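Local coordinates for protein HAD-superfamily hydrolase, subfamily IA, variant 1 (Ehrlichia chaffeensis, PDB 3KZX) that probably hydrolyses 2-phosphoglycolate to glycolate and phosphate, as a phosphatase of the haloacid dehalogenase-like superfamily, at residues G130-L133 / R134-I137; F30-Y33 / N34-D38. All coordinates share one frame; numbering follows the deposited sequence.

From the N terminus, the chain first reaches contact 2, where strand 27-30 ends and runs through the short helix 32-36 into strand 37-38. Contact 1 follows about a hundred residues later, on helix 130-139, which links strands 121-126 and 148-152 of the parallel sheet. Both are local, each joining two consecutive segments, so neither closes a long loop; they stand in series and neither nest nor cross. They nevertheless meet in space at W32: L133 CD1 lies 3.5 Å from W32 CG and I137 CG1 lies 3.6 Å from W32 CZ3. The indole thus ties the turn after the central strand 27-30 to the helix following strand 121-126.

Contact 1: residues G130-L133 / R134-I137; sequences GERL and RSEI
E131 and R134, one helical turn apart, form a salt bridge in which R134 NH2 gives a nearly straight hydrogen bond to E131 OE2 (3.0 Å, 173° at the hydrogen). The acceptor is in the guanidinium plane, but the donor reaches the carboxylate from above its plane, the two flat groups being turned 60° against each other. A water accepts from R134 NE at 2.8 Å and donates to E131 OE1, linking the same pair a second time. R134 is bent at chi3, which folds the guanidinium back over the first turn and puts one face above G130 O, with CZ 3.3 Å from that oxygen. Its NH1 reaches outside the pair to a salt bridge with D154.

The second ion pair joins residues four apart in sequence. R132 NH2 stands 3.0 Å from E136 OE2, with the hydrogen bond weak because it is strongly bent (126°). E136 OE2 also accepts from D100 N and from a water at 3.2 Å, so several donors share one carboxylate oxygen. S135 CB lies over a face of the R132 guanidinium.

Beneath these side chains run the regular i to i+4 backbone bonds, from R134 N to G130 O (2.9 Å) through I137 N to L133 O. N129 OD1 accepts from R132 N at the start of the helix.

Between the two segments the apolar contact is L133 with I137, which lie side by side and point the same way, with their CD1 atoms 3.8 Å apart. The pair faces inward, where both side chains touch I124 of strand 121-126, I149 of strand 148-152 and W32 of helix 32-36. Helix 130-139 makes the crossover of the beta-alpha-beta unit between those two strands.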
loop_
_atom_site.group_PDB
_atom_site.type_symbol
_atom_site.label_atom_id
_atom_site.label_comp_id
_atom_site.label_asym_id
_atom_site.label_seq_id
_atom_site.Cartn_x
_atom_site.Cartn_y
_atom_site.Cartn_z
ATOM N N GLY A 130 1.153 -7.802 10.511
ATOM C CA GLY A 130 -0.195 -7.383 10.870
ATOM C C GLY A 130 -0.298 -6.503 12.095
ATOM O O GLY A 130 -1.046 -5.516 12.108
ATOM N N GLU A 131 0.436 -6.844 13.149
ATOM C CA GLU A 131 0.335 -6.076 14.382
ATOM C C GLU A 131 0.866 -4.681 14.214
ATOM O O GLU A 131 0.207 -3.728 14.645
ATOM C CB GLU A 131 1.016 -6.797 15.571
ATOM C CG GLU A 131 0.270 -8.052 16.016
ATOM C CD GLU A 131 -1.157 -7.779 16.513
ATOM O OE1 GLU A 131 -1.359 -6.903 17.400
ATOM O OE2 GLU A 131 -2.080 -8.451 16.014
ATOM N N ARG A 132 2.021 -4.532 13.555
ATOM C CA ARG A 132 2.604 -3.195 13.362
ATOM C C ARG A 132 1.774 -2.424 12.343
ATOM O O ARG A 132 1.570 -1.218 12.483
ATOM C CB ARG A 132 4.068 -3.289 12.887
ATOM C CG ARG A 132 5.081 -3.843 13.947
ATOM C CD ARG A 132 5.294 -2.865 15.123
ATOM N NE ARG A 132 5.180 -1.480 14.669
ATOM C CZ ARG A 132 4.803 -0.445 15.416
ATOM N NH1 ARG A 132 4.519 -0.587 16.717
ATOM N NH2 ARG A 132 4.711 0.758 14.841
ATOM N N LEU A 133 1.285 -3.125 11.316
ATOM C CA LEU A 133 0.352 -2.515 10.344
ATOM C C LEU A 133 -0.865 -1.877 11.018
ATOM O O LEU A 133 -1.186 -0.693 10.774
ATOM C CB LEU A 133 -0.072 -3.566 9.328
ATOM C CG LEU A 133 -1.154 -3.176 8.349
ATOM C CD1 LEU A 133 -0.620 -2.095 7.368
ATOM C CD2 LEU A 133 -1.684 -4.476 7.611
ATOM N N ARG A 134 -1.523 -2.632 11.903
ATOM C CA ARG A 134 -2.675 -2.096 12.632
ATOM C C ARG A 134 -2.323 -0.940 13.550
ATOM O O ARG A 134 -3.124 -0.024 13.698
ATOM C CB ARG A 134 -3.433 -3.185 13.410
ATOM C CG ARG A 134 -4.233 -4.124 12.509
ATOM C CD ARG A 134 -4.950 -5.248 13.252
ATOM N NE ARG A 134 -4.056 -6.369 13.593
ATOM C CZ ARG A 134 -3.684 -7.337 12.745
ATOM N NH1 ARG A 134 -4.158 -7.381 11.487
ATOM N NH2 ARG A 134 -2.883 -8.292 13.171
ATOM N N SER A 135 -1.131 -0.971 14.155
ATOM C CA SER A 135 -0.685 0.132 14.992
ATOM C C SER A 135 -0.463 1.394 14.163
ATOM O O SER A 135 -0.863 2.479 14.587
ATOM C CB SER A 135 0.577 -0.232 15.773
ATOM O OG SER A 135 1.089 0.927 16.408
ATOM N N GLU A 136 0.149 1.261 12.981
ATOM C CA GLU A 136 0.381 2.425 12.123
ATOM C C GLU A 136 -0.904 3.015 11.636
ATOM O O GLU A 136 -1.000 4.224 11.512
ATOM C CB GLU A 136 1.200 2.097 10.871
ATOM C CG GLU A 136 2.639 1.840 11.124
ATOM C CD GLU A 136 3.316 2.953 11.896
ATOM O OE1 GLU A 136 2.843 4.115 11.855
ATOM O OE2 GLU A 136 4.334 2.640 12.526
ATOM N N ILE A 137 -1.876 2.153 11.316
ATOM C CA ILE A 137 -3.165 2.614 10.808
ATOM C C ILE A 137 -3.907 3.379 11.913
ATOM O O ILE A 137 -4.492 4.454 11.657
ATOM C CB ILE A 137 -4.005 1.432 10.278
ATOM C CG1 ILE A 137 -3.422 0.945 8.940
ATOM C CG2 ILE A 137 -5.490 1.824 10.088
ATOM C CD1 ILE A 137 -3.816 -0.479 8.513
HETATM O O HOH W 1 -3.840 -5.859 16.326
HETATM O O HOH W 2 5.959 0.048 11.705
#

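Contact 2: residues F30-Y33 / N34-D38; sequences FDWY and NTLID
I37 lays its CG1 over the six-membered ring of W32, a CH-pi contact 3.5 Å from the ring centroid and 17° off the normal. The indole is brought there with CG anti to the backbone N (chi1 -176°). At its edge sits L36 CD1, whose leucine also packs across F30: L36 CD1 is 3.6 Å from F30 CB. I37 CG2 meets the edge of the Y33 ring at CD1 (4.0 Å), the two side chains running alongside each other.

The backbone turn sets these positions. W32 O receives I37 N at 2.9 Å and T35 N at 3.3 Å, the donors arriving from opposite faces of the carbonyl plane. L36 N makes a weak bond to D31 O at 3.4 Å. This bond and I37 N to W32 O each join residues five apart, the spacing of a pi-type turn, while T35 N to W32 O closes a tighter one.

Further out, L133 and I137 of helix 130-139 cover the other face of the indole. Y33 OH is hydrogen-bonded to D100 and K128, while D31 OD2 forms a salt bridge with K159.

A wide turn directly after the first core strand, leading into strand 37-38 paired antiparallel with 103-104, matches the squiggle and flap of haloacid dehalogenase-like hydrolases. D31, just after strand 27-30, occupies the position that holds the nucleophilic aspartate in relatives, consistent with that role.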
loop_
_atom_site.group_PDB
_atom_site.type_symbol
_atom_site.label_atom_id
_atom_site.label_comp_id
_atom_site.label_asym_id
_atom_site.label_seq_id
_atom_site.Cartn_x
_atom_site.Cartn_y
_atom_site.Cartn_z
ATOM N N PHE A 30 -7.371 -1.973 -0.173
ATOM C CA PHE A 30 -6.189 -1.149 -0.404
ATOM C C PHE A 30 -4.943 -1.832 0.085
ATOM O O PHE A 30 -4.963 -2.451 1.129
ATOM C CB PHE A 30 -6.278 0.173 0.363
ATOM C CG PHE A 30 -7.346 1.112 -0.129
ATOM C CD1 PHE A 30 -7.050 2.069 -1.106
ATOM C CD2 PHE A 30 -8.640 1.062 0.370
ATOM C CE1 PHE A 30 -8.003 2.939 -1.561
ATOM C CE2 PHE A 30 -9.617 1.950 -0.107
ATOM C CZ PHE A 30 -9.291 2.881 -1.051
ATOM N N ASP A 31 -3.844 -1.672 -0.632
ATOM C CA ASP A 31 -2.555 -1.955 -0.042
ATOM C C ASP A 31 -2.131 -0.728 0.750
ATOM O O ASP A 31 -2.699 0.367 0.570
ATOM C CB ASP A 31 -1.554 -2.245 -1.156
ATOM C CG ASP A 31 -0.304 -3.006 -0.660
ATOM O OD1 ASP A 31 -0.153 -3.253 0.554
ATOM O OD2 ASP A 31 0.505 -3.379 -1.525
ATOM N N TRP A 32 -1.144 -0.905 1.633
ATOM C CA TRP A 32 -0.697 0.137 2.522
ATOM C C TRP A 32 0.538 0.855 1.910
ATOM O O TRP A 32 0.423 1.928 1.309
ATOM C CB TRP A 32 -0.443 -0.481 3.919
ATOM C CG TRP A 32 -0.066 0.448 4.977
ATOM C CD1 TRP A 32 1.146 0.518 5.607
ATOM C CD2 TRP A 32 -0.866 1.500 5.537
ATOM N NE1 TRP A 32 1.140 1.530 6.530
ATOM C CE2 TRP A 32 -0.085 2.145 6.511
ATOM C CE3 TRP A 32 -2.169 1.955 5.308
ATOM C CZ2 TRP A 32 -0.562 3.218 7.268
ATOM C CZ3 TRP A 32 -2.640 3.030 6.059
ATOM C CH2 TRP A 32 -1.831 3.646 7.025
ATOM N N TYR A 33 1.701 0.231 1.985
ATOM C CA TYR A 33 2.917 0.882 1.527
ATOM C C TYR A 33 2.892 1.073 -0.001
ATOM O O TYR A 33 2.626 0.142 -0.723
ATOM C CB TYR A 33 4.153 0.064 1.893
ATOM C CG TYR A 33 4.588 0.121 3.351
ATOM C CD1 TYR A 33 4.502 1.304 4.099
ATOM C CD2 TYR A 33 5.132 -0.979 3.949
ATOM C CE1 TYR A 33 4.904 1.332 5.414
ATOM C CE2 TYR A 33 5.573 -0.957 5.273
ATOM C CZ TYR A 33 5.446 0.186 6.004
ATOM O OH TYR A 33 5.914 0.186 7.306
ATOM N N ASN A 34 3.182 2.297 -0.459
ATOM C CA ASN A 34 3.242 2.640 -1.891
ATOM C C ASN A 34 1.894 2.650 -2.633
ATOM O O ASN A 34 1.841 2.838 -3.845
ATOM C CB ASN A 34 4.317 1.809 -2.580
ATOM C CG ASN A 34 5.644 1.897 -1.836
ATOM O OD1 ASN A 34 6.216 2.983 -1.700
ATOM N ND2 ASN A 34 6.106 0.781 -1.292
ATOM N N THR A 35 0.812 2.506 -1.873
ATOM C CA THR A 35 -0.549 2.720 -2.352
ATOM C C THR A 35 -1.132 3.816 -1.461
ATOM O O THR A 35 -1.008 5.017 -1.778
ATOM C CB THR A 35 -1.346 1.375 -2.370
ATOM O OG1 THR A 35 -0.643 0.453 -3.231
ATOM C CG2 THR A 35 -2.800 1.587 -2.898
ATOM N N LEU A 36 -1.733 3.457 -0.331
ATOM C CA LEU A 36 -2.194 4.519 0.572
ATOM C C LEU A 36 -1.049 5.438 1.071
ATOM O O LEU A 36 -1.230 6.647 1.177
ATOM C CB LEU A 36 -3.006 3.970 1.749
ATOM C CG LEU A 36 -4.415 3.409 1.449
ATOM C CD1 LEU A 36 -4.964 2.613 2.661
ATOM C CD2 LEU A 36 -5.397 4.549 0.999
ATOM N N ILE A 37 0.088 4.852 1.409
ATOM C CA ILE A 37 1.195 5.523 2.064
ATOM C C ILE A 37 2.363 5.785 1.104
ATOM O O ILE A 37 2.766 4.909 0.340
ATOM C CB ILE A 37 1.692 4.663 3.244
ATOM C CG1 ILE A 37 0.693 4.737 4.405
ATOM C CG2 ILE A 37 3.174 5.046 3.678
ATOM C CD1 ILE A 37 0.688 6.095 5.140
ATOM N N ASP A 38 2.895 6.997 1.154
ATOM C CA ASP A 38 4.052 7.398 0.381
ATOM C C ASP A 38 5.275 7.102 1.236
ATOM O O ASP A 38 5.457 7.737 2.285
ATOM C CB ASP A 38 3.953 8.891 0.046
ATOM C CG ASP A 38 5.107 9.371 -0.805
ATOM O OD1 ASP A 38 6.155 8.669 -0.872
ATOM O OD2 ASP A 38 4.976 10.479 -1.359
#